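Side-chain contact in hypothetical protein (Vibrio cholerae, PDB 2V1L), which is of unknown function but resembles human p32 in structure and is encoded on a pathogenicity island: residues Cys93-Phe98 and His108-Ile113. Sequence-based numbering, arbitrary orientation.
Sequences CLDFDF and HGWNPI
Ile113 makes the nonpolar part of this contact, reaching with the tip of its longer branch to the backbone of 93-98. Its CD1 lies 3.9 Å from Asp97 O, at van der Waals range. CG1 stands opposite the carbonyl carbon of Ile113, and chi2 (161°) extends the chain, so that CD1 reaches Asp97 O. The same methyl approaches the ring of Phe98, with CD1 of Ile113 4.5 Å from CD1 of Phe98. Asp97 meets Ile113 through its backbone O; its side-chain OD1 accepts a hydrogen bond from Arg100 N.

No hydrogen bond links the two segments. Strand 102-105 runs between them and pairs antiparallel with both 95-97 and 111-112. The three strands follow one another in sequence as a beta meander, so the outer two run in the same direction. The CA atoms of Asp95 and Trp110 are 9.2 Å apart, as expected across an intervening strand. On this middle strand, Phe103 packs on Ile113 and Phe96, while Phe104 meets the Trp110 ring with planes at about 45°. At the start of 93-98, Cys93 and Leu94 form a classic beta bulge, where the chain turns a corner.

The polar approach is looser. Asp95 OD2 comes to the edge of the Trp110 indole, near the ring plane, 4.3 Å from CZ3. Asp95 CG lies opposite its backbone N (chi1 -176°), and the bond to CB points toward Trp110's segment. The other oxygen, OD1, is hydrogen-bonded to Thr78 OG1, which anchors the carboxylate. Asp95 is buried, whereas Trp110 is an exposed residue.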
loop_
_atom_site.group_PDB
_atom_site.type_symbol
_atom_site.label_atom_id
_atom_site.label_comp_id
_atom_site.label_asym_id
_atom_site.label_seq_id
_atom_site.Cartn_x
_atom_site.Cartn_y
_atom_site.Cartn_z
ATOM N N CYS A 93 -10.114 3.087 0.929
ATOM C CA CYS A 93 -10.792 1.995 1.616
ATOM C C CYS A 93 -10.032 1.660 2.895
ATOM O O CYS A 93 -10.616 1.564 3.975
ATOM C CB CYS A 93 -10.825 0.782 0.692
ATOM S SG CYS A 93 -11.569 -0.654 1.439
ATOM N N LEU A 94 -8.719 1.477 2.735
ATOM C CA LEU A 94 -7.761 1.371 3.814
ATOM C C LEU A 94 -6.640 2.322 3.448
ATOM O O LEU A 94 -6.239 2.384 2.286
ATOM C CB LEU A 94 -7.147 -0.020 3.862
ATOM C CG LEU A 94 -7.952 -1.218 4.377
ATOM C CD1 LEU A 94 -8.349 -2.104 3.247
ATOM C CD2 LEU A 94 -7.027 -2.018 5.320
ATOM N N ASP A 95 -6.117 3.017 4.428
ATOM C CA ASP A 95 -5.018 3.963 4.190
ATOM C C ASP A 95 -4.059 3.869 5.374
ATOM O O ASP A 95 -4.496 3.889 6.525
ATOM C CB ASP A 95 -5.563 5.392 4.042
ATOM C CG ASP A 95 -4.477 6.398 3.687
ATOM O OD1 ASP A 95 -3.868 6.304 2.593
ATOM O OD2 ASP A 95 -4.233 7.285 4.516
ATOM N N PHE A 96 -2.769 3.712 5.099
ATOM C CA PHE A 96 -1.766 3.717 6.156
ATOM C C PHE A 96 -0.863 4.884 5.843
ATOM O O PHE A 96 -0.153 4.845 4.876
ATOM C CB PHE A 96 -0.975 2.391 6.200
ATOM C CG PHE A 96 -1.851 1.179 6.406
ATOM C CD1 PHE A 96 -2.327 0.859 7.680
ATOM C CD2 PHE A 96 -2.240 0.387 5.317
ATOM C CE1 PHE A 96 -3.183 -0.271 7.868
ATOM C CE2 PHE A 96 -3.071 -0.744 5.494
ATOM C CZ PHE A 96 -3.552 -1.049 6.772
ATOM N N ASP A 97 -0.931 5.942 6.636
ATOM C CA ASP A 97 -0.207 7.172 6.300
ATOM C C ASP A 97 0.991 7.314 7.245
ATOM O O ASP A 97 0.840 7.660 8.413
ATOM C CB ASP A 97 -1.154 8.385 6.380
ATOM C CG ASP A 97 -0.521 9.675 5.831
ATOM O OD1 ASP A 97 0.707 9.875 5.964
ATOM O OD2 ASP A 97 -1.262 10.500 5.265
ATOM N N PHE A 98 2.184 6.999 6.743
ATOM C CA PHE A 98 3.363 6.945 7.611
ATOM C C PHE A 98 3.935 8.356 7.893
ATOM O O PHE A 98 4.368 8.629 9.006
ATOM C CB PHE A 98 4.410 5.939 7.059
ATOM C CG PHE A 98 3.863 4.531 6.918
ATOM C CD1 PHE A 98 3.628 3.753 8.034
ATOM C CD2 PHE A 98 3.535 4.021 5.675
ATOM C CE1 PHE A 98 3.098 2.484 7.917
ATOM C CE2 PHE A 98 3.009 2.753 5.546
ATOM C CZ PHE A 98 2.786 1.983 6.668
ATOM N N HIS A 108 -13.255 2.411 11.105
ATOM C CA HIS A 108 -12.422 2.906 12.204
ATOM C C HIS A 108 -12.269 4.408 12.179
ATOM O O HIS A 108 -11.869 4.987 13.189
ATOM C CB HIS A 108 -11.007 2.330 12.156
ATOM C CG HIS A 108 -10.932 0.840 12.294
ATOM N ND1 HIS A 108 -10.576 0.220 13.474
ATOM C CD2 HIS A 108 -11.124 -0.150 11.392
ATOM C CE1 HIS A 108 -10.573 -1.088 13.296
ATOM N NE2 HIS A 108 -10.895 -1.341 12.041
ATOM N N GLY A 109 -12.550 5.037 11.037
ATOM C CA GLY A 109 -12.132 6.431 10.805
ATOM C C GLY A 109 -10.607 6.569 10.912
ATOM O O GLY A 109 -9.871 5.610 10.634
ATOM N N TRP A 110 -10.144 7.759 11.317
ATOM C CA TRP A 110 -8.722 8.082 11.567
ATOM C C TRP A 110 -8.298 7.797 12.986
ATOM O O TRP A 110 -8.933 8.280 13.936
ATOM C CB TRP A 110 -8.491 9.569 11.405
ATOM C CG TRP A 110 -8.961 10.037 10.152
ATOM C CD1 TRP A 110 -10.159 10.648 9.872
ATOM C CD2 TRP A 110 -8.280 9.901 8.939
ATOM N NE1 TRP A 110 -10.234 10.903 8.536
ATOM C CE2 TRP A 110 -9.084 10.445 7.949
ATOM C CE3 TRP A 110 -7.048 9.361 8.591
ATOM C CZ2 TRP A 110 -8.693 10.482 6.655
ATOM C CZ3 TRP A 110 -6.662 9.397 7.319
ATOM C CH2 TRP A 110 -7.469 9.935 6.353
ATOM N N ASN A 111 -7.190 7.071 13.121
ATOM C CA ASN A 111 -6.584 6.771 14.417
ATOM C C ASN A 111 -5.061 6.689 14.285
ATOM O O ASN A 111 -4.542 6.378 13.219
ATOM C CB ASN A 111 -7.161 5.495 15.027
ATOM C CG ASN A 111 -8.543 5.709 15.638
ATOM O OD1 ASN A 111 -8.697 6.435 16.633
ATOM N ND2 ASN A 111 -9.553 5.088 15.041
ATOM N N PRO A 112 -4.340 7.039 15.351
ATOM C CA PRO A 112 -2.897 6.998 15.222
ATOM C C PRO A 112 -2.379 5.573 15.202
ATOM O O PRO A 112 -3.013 4.658 15.739
ATOM C CB PRO A 112 -2.405 7.763 16.468
ATOM C CG PRO A 112 -3.650 8.455 17.044
ATOM C CD PRO A 112 -4.766 7.525 16.678
ATOM N N ILE A 113 -1.227 5.389 14.574
ATOM C CA ILE A 113 -0.656 4.062 14.374
ATOM C C ILE A 113 0.183 3.549 15.580
ATOM O O ILE A 113 0.035 2.401 16.008
ATOM C CB ILE A 113 0.184 4.083 13.089
ATOM C CG1 ILE A 113 -0.722 4.082 11.847
ATOM C CG2 ILE A 113 1.201 2.956 13.076
ATOM C CD1 ILE A 113 -0.017 4.567 10.564
#